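Local coordinates for D,D-dipeptidase/D,D-carboxypeptidase (Enterococcus faecalis, PDB 4MUQ), which is a zinc-dependent D,D-peptidase of vancomycin resistance that hydrolyses D-Ala-D-Ala and probably also acts as a D,D-carboxypeptidase, at residues A[4-9]-A[235-240]; A[177-182]-A[201-206]; A[214-219]-A[245-250]. One frame throughout, in Å; residues are numbered along the deposited sequence.

Contact 1 (A[4-9]-A[235-240]); sequences KTIELE and YQISGN. With PE3 (3,6,9,12,15,18,21,24,27,30,33,36,39-tridecaoxahentetracontane-1,41-diol), chain I.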
loop_
_atom_site.group_PDB
_atom_site.type_symbol
_atom_site.label_atom_id
_atom_site.label_comp_id
_atom_site.label_asym_id
_atom_site.label_seq_id
_atom_site.Cartn_x
_atom_site.Cartn_y
_atom_site.Cartn_z
ATOM N N LYS A 4 9.171 -20.726 16.739
ATOM C CA LYS A 4 9.450 -21.401 15.477
ATOM C C LYS A 4 10.310 -20.532 14.569
ATOM O O LYS A 4 10.249 -19.304 14.623
ATOM C CB LYS A 4 8.153 -21.805 14.772
ATOM C CG LYS A 4 7.305 -20.637 14.314
ATOM C CD LYS A 4 5.928 -21.097 13.852
ATOM C CE LYS A 4 6.004 -22.001 12.629
ATOM N NZ LYS A 4 5.518 -21.304 11.401
ATOM N N THR A 5 11.114 -21.186 13.739
ATOM C CA THR A 5 12.044 -20.488 12.867
ATOM C C THR A 5 11.498 -20.385 11.453
ATOM O O THR A 5 11.016 -21.368 10.885
ATOM C CB THR A 5 13.409 -21.202 12.832
ATOM O OG1 THR A 5 13.890 -21.355 14.170
ATOM C CG2 THR A 5 14.420 -20.398 12.030
ATOM N N ILE A 6 11.575 -19.182 10.899
ATOM C CA ILE A 6 11.187 -18.938 9.520
ATOM C C ILE A 6 12.447 -18.629 8.727
ATOM O O ILE A 6 13.225 -17.746 9.091
ATOM C CB ILE A 6 10.222 -17.748 9.421
ATOM C CG1 ILE A 6 9.057 -17.913 10.404
ATOM C CG2 ILE A 6 9.715 -17.570 7.987
ATOM C CD1 ILE A 6 8.134 -19.073 10.089
ATOM N N GLU A 7 12.645 -19.374 7.647
ATOM C CA GLU A 7 13.823 -19.232 6.813
ATOM C C GLU A 7 13.430 -18.614 5.475
ATOM O O GLU A 7 12.639 -19.192 4.728
ATOM C CB GLU A 7 14.435 -20.612 6.608
ATOM C CG GLU A 7 15.710 -20.658 5.809
ATOM C CD GLU A 7 16.263 -22.068 5.741
ATOM O OE1 GLU A 7 16.073 -22.728 4.697
ATOM O OE2 GLU A 7 16.870 -22.520 6.737
ATOM N N LEU A 8 13.981 -17.442 5.171
ATOM C CA LEU A 8 13.592 -16.718 3.962
ATOM C C LEU A 8 14.742 -16.525 2.980
ATOM O O LEU A 8 15.862 -16.203 3.375
ATOM C CB LEU A 8 13.002 -15.354 4.320
ATOM C CG LEU A 8 11.797 -15.342 5.260
ATOM C CD1 LEU A 8 12.236 -15.247 6.706
ATOM C CD2 LEU A 8 10.868 -14.211 4.928
ATOM N N GLU A 9 14.460 -16.710 1.694
ATOM C CA GLU A 9 15.442 -16.409 0.659
ATOM C C GLU A 9 15.476 -14.903 0.447
ATOM O O GLU A 9 14.472 -14.227 0.684
ATOM C CB GLU A 9 15.090 -17.117 -0.652
ATOM C CG GLU A 9 15.023 -18.640 -0.549
ATOM C CD GLU A 9 16.317 -19.261 -0.060
ATOM O OE1 GLU A 9 17.399 -18.701 -0.343
ATOM O OE2 GLU A 9 16.255 -20.310 0.616
ATOM N N TYR A 235 0.849 -13.952 12.942
ATOM C CA TYR A 235 1.933 -13.085 12.496
ATOM C C TYR A 235 1.908 -12.841 10.996
ATOM O O TYR A 235 1.320 -13.617 10.239
ATOM C CB TYR A 235 3.288 -13.678 12.881
ATOM C CG TYR A 235 3.691 -14.873 12.052
ATOM C CD1 TYR A 235 4.535 -14.730 10.955
ATOM C CD2 TYR A 235 3.229 -16.144 12.365
ATOM C CE1 TYR A 235 4.907 -15.817 10.199
ATOM C CE2 TYR A 235 3.596 -17.237 11.617
ATOM C CZ TYR A 235 4.434 -17.067 10.535
ATOM O OH TYR A 235 4.798 -18.161 9.788
ATOM N N GLN A 236 2.571 -11.766 10.586
ATOM C CA GLN A 236 2.767 -11.448 9.179
ATOM C C GLN A 236 4.219 -11.082 8.962
ATOM O O GLN A 236 4.872 -10.539 9.860
ATOM C CB GLN A 236 1.930 -10.240 8.772
ATOM C CG GLN A 236 0.434 -10.439 8.821
ATOM C CD GLN A 236 -0.298 -9.115 8.895
ATOM O OE1 GLN A 236 -0.247 -8.425 9.915
ATOM N NE2 GLN A 236 -0.968 -8.742 7.810
ATOM N N ILE A 237 4.723 -11.388 7.774
ATOM C CA ILE A 237 6.043 -10.946 7.355
ATOM C C ILE A 237 5.946 -10.337 5.966
ATOM O O ILE A 237 5.275 -10.883 5.084
ATOM C CB ILE A 237 7.055 -12.116 7.326
ATOM C CG1 ILE A 237 7.134 -12.785 8.698
ATOM C CG2 ILE A 237 8.433 -11.615 6.885
ATOM C CD1 ILE A 237 8.022 -14.014 8.740
ATOM N N SER A 238 6.599 -9.198 5.771
ATOM C CA SER A 238 6.675 -8.599 4.441
ATOM C C SER A 238 8.105 -8.184 4.151
ATOM O O SER A 238 8.832 -7.779 5.055
ATOM C CB SER A 238 5.791 -7.350 4.363
ATOM O OG SER A 238 5.920 -6.731 3.087
ATOM N N GLY A 239 8.508 -8.253 2.891
ATOM C CA GLY A 239 9.696 -7.535 2.470
ATOM C C GLY A 239 9.414 -6.037 2.423
ATOM O O GLY A 239 8.241 -5.602 2.339
ATOM N N ASN A 240 10.470 -5.228 2.436
ATOM C CA ASN A 240 10.289 -3.791 2.246
ATOM C C ASN A 240 10.674 -3.310 0.845
ATOM O O ASN A 240 10.625 -2.110 0.553
ATOM C CB ASN A 240 10.988 -2.966 3.328
ATOM C CG ASN A 240 12.509 -3.074 3.287
ATOM O OD1 ASN A 240 13.102 -3.678 2.380
ATOM N ND2 ASN A 240 13.156 -2.479 4.286
HETATM O O43 PE3 I . -5.595 -11.334 12.541
HETATM C C42 PE3 I . -5.094 -10.240 11.764
HETATM C C41 PE3 I . -4.611 -10.728 10.392
HETATM O O40 PE3 I . -3.550 -11.701 10.522
HETATM C C39 PE3 I . -3.119 -12.126 9.208
HETATM C C38 PE3 I . -1.991 -13.163 9.251
HETATM O O37 PE3 I . -2.393 -14.357 9.945
#
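Ile6 meets both Tyr235 and Ile237 across strands 4-9 and 235-239. Its two branches divide the work. CD1 meets the phenol tip to tip, 3.5 Å from Tyr235 OH. CG2, anti to the backbone N, faces Ile237 CD1 at 4.0 Å, and these two isoleucines slide past each other in opposite directions. Further along, Leu8 CD2 touches Ile237 CG2 at 4.1 Å, so Ile237 offers a separate methyl to each neighbour. Branched aliphatic residues suit this interface because they fill the gap between two strands that share no hydrogen bond. Ile229 lines it as well, touching both Ile6 and Tyr235, while Leu8 also rests on Phe245.

Polar contact is confined to the end of the interface where Lys4 crosses the tyrosine at about a right angle. Lys4 NZ stands 3.6 Å from Tyr235 OH, too far for more than a loose polar approach. Tyr235 CG sits between the backbone N and the carbonyl carbon (chi1 73°), and the ring keeps its edge on Ile237 CG1 within its own strand. Tyrosine fits a partly exposed position such as this, since its ring packs and its hydroxyl can stay near a charge.

On the same strand, Gln236 CG lies 3.7 Å from PE3 C38, and Gln236 OE1 accepts a hydrogen bond from Trp250 NE1.

With axes 10.7 Å apart and a crossing angle of -18°, the strands show the aligned face-to-face packing of two beta layers: the two-stranded sheet 3-9/224-230 covers one face of the C-terminal four-stranded sheet, as in a small beta sandwich.

Contact 2 (A[177-182]-A[201-206]); sequences SKIMQE and NKYLFE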
loop_
_atom_site.group_PDB
_atom_site.type_symbol
_atom_site.label_atom_id
_atom_site.label_comp_id
_atom_site.label_asym_id
_atom_site.label_seq_id
_atom_site.Cartn_x
_atom_site.Cartn_y
_atom_site.Cartn_z
ATOM N N SER A 177 -0.758 1.255 8.741
ATOM C CA SER A 177 -1.450 2.438 8.237
ATOM C C SER A 177 -1.793 3.426 9.345
ATOM O O SER A 177 -1.770 4.647 9.135
ATOM C CB SER A 177 -2.714 2.029 7.479
ATOM O OG SER A 177 -3.547 1.237 8.291
ATOM N N LYS A 178 -2.107 2.900 10.523
ATOM C CA LYS A 178 -2.466 3.734 11.663
ATOM C C LYS A 178 -1.233 4.414 12.238
ATOM O O LYS A 178 -1.279 5.597 12.595
ATOM C CB LYS A 178 -3.166 2.905 12.740
ATOM C CG LYS A 178 -3.801 3.731 13.838
ATOM C CD LYS A 178 -4.928 4.583 13.275
ATOM C CE LYS A 178 -5.661 5.302 14.399
ATOM N NZ LYS A 178 -6.833 6.062 13.882
ATOM N N ILE A 179 -0.131 3.670 12.324
ATOM C CA ILE A 179 1.116 4.236 12.824
ATOM C C ILE A 179 1.559 5.348 11.872
ATOM O O ILE A 179 1.999 6.402 12.318
ATOM C CB ILE A 179 2.197 3.154 12.935
ATOM C CG1 ILE A 179 1.763 2.092 13.939
ATOM C CG2 ILE A 179 3.533 3.755 13.355
ATOM C CD1 ILE A 179 2.579 0.825 13.866
ATOM N N MET A 180 1.406 5.139 10.564
ATOM C CA MET A 180 1.750 6.184 9.604
ATOM C C MET A 180 0.871 7.419 9.780
ATOM O O MET A 180 1.364 8.546 9.736
ATOM C CB MET A 180 1.650 5.654 8.183
ATOM C CG MET A 180 2.713 4.609 7.878
ATOM S SD MET A 180 2.441 3.749 6.331
ATOM C CE MET A 180 2.442 5.114 5.175
ATOM N N GLN A 181 -0.418 7.197 10.023
ATOM C CA GLN A 181 -1.345 8.297 10.237
ATOM C C GLN A 181 -0.970 9.082 11.489
ATOM O O GLN A 181 -0.918 10.312 11.458
ATOM C CB GLN A 181 -2.778 7.781 10.358
ATOM C CG GLN A 181 -3.800 8.898 10.621
ATOM C CD GLN A 181 -5.138 8.379 11.112
ATOM O OE1 GLN A 181 -5.208 7.614 12.073
ATOM N NE2 GLN A 181 -6.212 8.798 10.451
ATOM N N GLU A 182 -0.695 8.374 12.585
ATOM C CA GLU A 182 -0.351 9.014 13.852
ATOM C C GLU A 182 0.903 9.877 13.746
ATOM O O GLU A 182 1.014 10.908 14.412
ATOM C CB GLU A 182 -0.154 7.966 14.949
ATOM C CG GLU A 182 -1.408 7.199 15.343
ATOM C CD GLU A 182 -1.103 5.982 16.210
ATOM O OE1 GLU A 182 0.094 5.696 16.440
ATOM O OE2 GLU A 182 -2.062 5.313 16.657
ATOM N N ASN A 201 14.585 -4.643 20.171
ATOM C CA ASN A 201 13.854 -3.446 20.582
ATOM C C ASN A 201 12.650 -3.223 19.666
ATOM O O ASN A 201 12.613 -2.300 18.850
ATOM C CB ASN A 201 14.756 -2.203 20.682
ATOM C CG ASN A 201 15.298 -1.743 19.335
ATOM O OD1 ASN A 201 15.810 -2.540 18.546
ATOM N ND2 ASN A 201 15.175 -0.446 19.063
ATOM N N LYS A 202 11.668 -4.109 19.804
ATOM C CA LYS A 202 10.483 -4.093 18.958
ATOM C C LYS A 202 9.645 -2.840 19.172
ATOM O O LYS A 202 9.676 -2.233 20.245
ATOM C CB LYS A 202 9.625 -5.325 19.243
ATOM C CG LYS A 202 10.315 -6.654 18.998
ATOM C CD LYS A 202 9.343 -7.817 19.197
ATOM C CE LYS A 202 10.019 -9.162 18.962
ATOM N NZ LYS A 202 10.541 -9.761 20.213
ATOM N N TYR A 203 8.901 -2.457 18.141
ATOM C CA TYR A 203 7.915 -1.387 18.251
ATOM C C TYR A 203 6.634 -1.965 18.840
ATOM O O TYR A 203 6.182 -3.031 18.419
ATOM C CB TYR A 203 7.626 -0.768 16.871
ATOM C CG TYR A 203 6.628 0.374 16.918
ATOM C CD1 TYR A 203 7.050 1.684 17.129
ATOM C CD2 TYR A 203 5.266 0.139 16.779
ATOM C CE1 TYR A 203 6.144 2.727 17.181
ATOM C CE2 TYR A 203 4.346 1.182 16.838
ATOM C CZ TYR A 203 4.794 2.467 17.031
ATOM O OH TYR A 203 3.884 3.501 17.091
ATOM N N LEU A 204 6.043 -1.259 19.797
ATOM C CA LEU A 204 4.804 -1.711 20.421
ATOM C C LEU A 204 3.607 -0.875 19.970
ATOM O O LEU A 204 3.573 0.337 20.183
ATOM C CB LEU A 204 4.918 -1.667 21.950
ATOM C CG LEU A 204 3.629 -2.023 22.689
ATOM C CD1 LEU A 204 3.222 -3.447 22.382
ATOM C CD2 LEU A 204 3.790 -1.833 24.195
ATOM N N PHE A 205 2.625 -1.530 19.355
ATOM C CA PHE A 205 1.366 -0.875 19.004
ATOM C C PHE A 205 0.258 -1.412 19.898
ATOM O O PHE A 205 -0.002 -2.618 19.937
ATOM C CB PHE A 205 1.024 -1.096 17.519
ATOM C CG PHE A 205 -0.264 -0.432 17.077
ATOM C CD1 PHE A 205 -0.248 0.856 16.557
ATOM C CD2 PHE A 205 -1.482 -1.088 17.197
ATOM C CE1 PHE A 205 -1.424 1.477 16.157
ATOM C CE2 PHE A 205 -2.664 -0.477 16.803
ATOM C CZ PHE A 205 -2.633 0.811 16.283
ATOM N N GLU A 206 -0.393 -0.517 20.629
ATOM C CA GLU A 206 -1.471 -0.936 21.506
ATOM C C GLU A 206 -2.585 0.098 21.574
ATOM O O GLU A 206 -2.333 1.303 21.636
ATOM C CB GLU A 206 -0.937 -1.223 22.916
ATOM C CG GLU A 206 -0.346 -0.015 23.621
ATOM C CD GLU A 206 0.306 -0.368 24.943
ATOM O OE1 GLU A 206 0.083 -1.491 25.448
ATOM O OE2 GLU A 206 1.054 0.479 25.466
#
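Ile179 and Phe205 mark the nearest backbone approach, where helix 177-182 passes strand 203-205 at 96° with the axes 10.9 Å apart. This is a helix packed across a beta-sheet: the strand is an outermost one of the antiparallel C-terminal four-stranded sheet, and two aromatic residues, two positions apart on it, point their side chains at the helix. Both have CG anti to the backbone N (chi1 -179°).

Ile179 fills the angle between the rings, a place suited to a beta-branched residue with atoms to spare for two partners. Its CD1 reaches Tyr203 CE2 at 3.5 Å, the two side chains coming together tip to tip, and its CG2 lies 3.8 Å from Tyr203 OH. Against the other ring it runs alongside in the opposite direction, CG1 being 3.5 Å from Phe205 CD1. Tyr190 of helix 187-194 and Ile215 of the neighbouring strand also touch Ile179, so a second helix and the next strand join in enclosing it. Tyr203 has a further edge-to-face partner in Tyr197, and Phe205 meets the ring of Tyr174.

Nearer solvent, charged residues lend their chains to the phenylalanine. Glu182 OE2 comes to 3.9 Å from Phe205 CE1, with the carboxylate turned only 14° from the ring plane; glutamate suits this exposed border, where its carboxylate can sit beside the ring at the surface. Lys178 contributes its methylenes at the ring edge, crossing at about a right angle, with CG 4.0 Å from Phe205 CZ. Beyond that the lysine leads away from the strand to a salt bridge with Asp145, and its NZ also donates to Gln181 OE1 at 2.9 Å, lying in the plane of that amide carbonyl.

Contact 3 (A[214-219]-A[245-250]); sequences EIYYVP and FVVTIW. With PE3 (3,6,9,12,15,18,21,24,27,30,33,36,39-tridecaoxahentetracontane-1,41-diol), chain I.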
loop_
_atom_site.group_PDB
_atom_site.type_symbol
_atom_site.label_atom_id
_atom_site.label_comp_id
_atom_site.label_asym_id
_atom_site.label_seq_id
_atom_site.Cartn_x
_atom_site.Cartn_y
_atom_site.Cartn_z
ATOM N N GLU A 214 3.261 -6.185 18.087
ATOM C CA GLU A 214 4.660 -5.789 18.014
ATOM C C GLU A 214 5.145 -5.844 16.581
ATOM O O GLU A 214 4.741 -6.722 15.811
ATOM C CB GLU A 214 5.533 -6.684 18.888
ATOM C CG GLU A 214 5.339 -6.460 20.372
ATOM C CD GLU A 214 6.363 -7.201 21.202
ATOM O OE1 GLU A 214 6.292 -8.445 21.256
ATOM O OE2 GLU A 214 7.240 -6.535 21.795
ATOM N N ILE A 215 6.001 -4.894 16.221
ATOM C CA ILE A 215 6.534 -4.794 14.867
ATOM C C ILE A 215 8.044 -4.597 14.945
ATOM O O ILE A 215 8.537 -3.836 15.789
ATOM C CB ILE A 215 5.930 -3.598 14.135
ATOM C CG1 ILE A 215 4.410 -3.717 14.102
ATOM C CG2 ILE A 215 6.446 -3.518 12.706
ATOM C CD1 ILE A 215 3.730 -2.475 13.613
ATOM N N TYR A 216 8.782 -5.291 14.086
ATOM C CA TYR A 216 10.228 -5.105 14.043
ATOM C C TYR A 216 10.808 -5.387 12.666
ATOM O O TYR A 216 10.196 -6.067 11.836
ATOM C CB TYR A 216 10.949 -5.912 15.141
ATOM C CG TYR A 216 10.791 -7.417 15.075
ATOM C CD1 TYR A 216 11.785 -8.216 14.515
ATOM C CD2 TYR A 216 9.661 -8.039 15.591
ATOM C CE1 TYR A 216 11.652 -9.589 14.468
ATOM C CE2 TYR A 216 9.520 -9.413 15.548
ATOM C CZ TYR A 216 10.520 -10.182 14.983
ATOM O OH TYR A 216 10.386 -11.552 14.938
ATOM N N TYR A 217 11.995 -4.837 12.439
ATOM C CA TYR A 217 12.707 -4.983 11.183
ATOM C C TYR A 217 13.802 -6.030 11.318
ATOM O O TYR A 217 14.445 -6.129 12.362
ATOM C CB TYR A 217 13.322 -3.638 10.796
ATOM C CG TYR A 217 14.272 -3.701 9.625
ATOM C CD1 TYR A 217 13.796 -3.777 8.319
ATOM C CD2 TYR A 217 15.643 -3.669 9.823
ATOM C CE1 TYR A 217 14.667 -3.827 7.253
ATOM C CE2 TYR A 217 16.517 -3.721 8.761
ATOM C CZ TYR A 217 16.018 -3.799 7.475
ATOM O OH TYR A 217 16.899 -3.847 6.418
ATOM N N VAL A 218 13.993 -6.814 10.260
ATOM C CA VAL A 218 15.057 -7.803 10.180
ATOM C C VAL A 218 15.804 -7.588 8.870
ATOM O O VAL A 218 15.223 -7.732 7.798
ATOM C CB VAL A 218 14.495 -9.241 10.200
ATOM C CG1 VAL A 218 15.622 -10.259 10.085
ATOM C CG2 VAL A 218 13.686 -9.489 11.463
ATOM N N PRO A 219 17.089 -7.222 8.935
ATOM C CA PRO A 219 17.839 -7.042 7.684
ATOM C C PRO A 219 18.041 -8.365 6.939
ATOM O O PRO A 219 18.281 -9.403 7.558
ATOM C CB PRO A 219 19.193 -6.513 8.171
ATOM C CG PRO A 219 19.337 -7.064 9.563
ATOM C CD PRO A 219 17.939 -7.032 10.126
ATOM N N PHE A 245 13.112 -7.236 5.985
ATOM C CA PHE A 245 11.778 -7.706 6.281
ATOM C C PHE A 245 11.182 -6.941 7.451
ATOM O O PHE A 245 11.900 -6.514 8.366
ATOM C CB PHE A 245 11.807 -9.205 6.602
ATOM C CG PHE A 245 12.378 -10.058 5.502
ATOM C CD1 PHE A 245 11.589 -10.431 4.414
ATOM C CD2 PHE A 245 13.700 -10.477 5.540
ATOM C CE1 PHE A 245 12.111 -11.218 3.399
ATOM C CE2 PHE A 245 14.230 -11.263 4.523
ATOM C CZ PHE A 245 13.431 -11.635 3.449
ATOM N N VAL A 246 9.863 -6.780 7.417
ATOM C CA VAL A 246 9.115 -6.253 8.543
ATOM C C VAL A 246 8.207 -7.357 9.075
ATOM O O VAL A 246 7.426 -7.958 8.320
ATOM C CB VAL A 246 8.283 -5.031 8.141
ATOM C CG1 VAL A 246 7.452 -4.540 9.322
ATOM C CG2 VAL A 246 9.204 -3.933 7.656
ATOM N N VAL A 247 8.318 -7.619 10.369
ATOM C CA VAL A 247 7.574 -8.682 11.027
ATOM C C VAL A 247 6.526 -8.071 11.951
ATOM O O VAL A 247 6.843 -7.186 12.759
ATOM C CB VAL A 247 8.521 -9.590 11.856
ATOM C CG1 VAL A 247 7.743 -10.708 12.526
ATOM C CG2 VAL A 247 9.625 -10.144 10.960
ATOM N N THR A 248 5.287 -8.552 11.836
ATOM C CA THR A 248 4.177 -8.073 12.650
ATOM C C THR A 248 3.637 -9.238 13.466
ATOM O O THR A 248 3.218 -10.251 12.908
ATOM C CB THR A 248 3.047 -7.473 11.764
ATOM O OG1 THR A 248 3.587 -6.425 10.952
ATOM C CG2 THR A 248 1.936 -6.902 12.623
ATOM N N ILE A 249 3.666 -9.099 14.789
ATOM C CA ILE A 249 3.250 -10.165 15.692
ATOM C C ILE A 249 2.044 -9.711 16.497
ATOM O O ILE A 249 2.087 -8.671 17.148
ATOM C CB ILE A 249 4.371 -10.518 16.690
ATOM C CG1 ILE A 249 5.677 -10.851 15.964
ATOM C CG2 ILE A 249 3.930 -11.651 17.611
ATOM C CD1 ILE A 249 5.577 -12.040 15.060
ATOM N N TRP A 250 0.969 -10.491 16.450
ATOM C CA TRP A 250 -0.235 -10.182 17.195
ATOM C C TRP A 250 -0.214 -11.004 18.485
ATOM O O TRP A 250 -0.191 -12.239 18.457
ATOM C CB TRP A 250 -1.479 -10.456 16.337
ATOM C CG TRP A 250 -1.461 -9.701 15.011
ATOM C CD1 TRP A 250 -0.544 -9.831 13.997
ATOM C CD2 TRP A 250 -2.401 -8.711 14.568
ATOM N NE1 TRP A 250 -0.857 -8.982 12.960
ATOM C CE2 TRP A 250 -1.991 -8.285 13.285
ATOM C CE3 TRP A 250 -3.552 -8.147 15.132
ATOM C CZ2 TRP A 250 -2.691 -7.318 12.560
ATOM C CZ3 TRP A 250 -4.246 -7.189 14.411
ATOM C CH2 TRP A 250 -3.813 -6.783 13.139
HETATM O O43 PE3 I . -5.595 -11.334 12.541
HETATM C C42 PE3 I . -5.094 -10.240 11.764
HETATM C C41 PE3 I . -4.611 -10.728 10.392
HETATM O O40 PE3 I . -3.550 -11.701 10.522
HETATM C C39 PE3 I . -3.119 -12.126 9.208
HETATM C C38 PE3 I . -1.991 -13.163 9.251
HETATM O O37 PE3 I . -2.393 -14.357 9.945
#
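Val247 packs its branched carbon against the ring of Tyr216: CB stands 3.9 Å from the ring centroid and 17° off the normal, a CH-pi contact over one face, displaced toward the rim. The two side chains lie side by side and point the same way; Tyr216 CG lies between the backbone N and the carbonyl carbon (chi1 62°). Lys202 makes a cation-pi contact with the opposite face, so the ring is sandwiched between an aliphatic group and a charge. At the ring edge, Ile249 CG1 is 4.1 Å from Tyr216 CE2, and Val218 CG2 meets Val247 CG2 at 4.1 Å. The other face of the sheet bears Ile215 and Val246, whose CG2 and CG1 come within 3.7 Å beneath helices 176-183 and 187-194. Beta-branched residues suit both extended strands and such buried faces.

Around this centre the antiparallel backbones close six hydrogen bonds, in three hydrogen-bonded pairs: Glu214 with Ile249, Tyr216 with Val247, Val218 with Phe245. Val247 N to Tyr216 O, 2.8 Å, is almost straight at 175°. Between them, Ile215 CA approaches Val247 O at 3.2 Å in a CA-H...O contact.

Polar ends find partners beyond the strands. Glu214 forms a salt bridge with Arg251, Tyr217 OH bonds Asp243, and Thr248 OG1 bonds His176 of the covering helix. PE3 C42 sits over one face of Trp250, 3.9 Å from CZ2.

The chemistry implies strand pairing set by backbone bonds, largely apolar side chains on both faces, and polar ends of Glu214, Tyr217 and Thr248 met from outside the two strands.

How the contacts relate
From the N terminus, strand 4-9 opens contact 1, which closes only at 235-240 and so encloses nearly the whole chain, including the zinc-binding part, from which all three contacts stand apart. Within that span, helix 177-182 meets 201-206 in contact 2, a short closure that is complete before contact 3 begins. Contact 3 starts at 214-219, still inside the span of contact 1, but ends at 245-250 beyond it, so the two cross. All three share the C-terminal four-stranded sheet: contact 3 pairs its central strands, contact 2 brings a helix to edge strand 203-205, and contact 1 brings the N-terminal strand to edge strand 234-239.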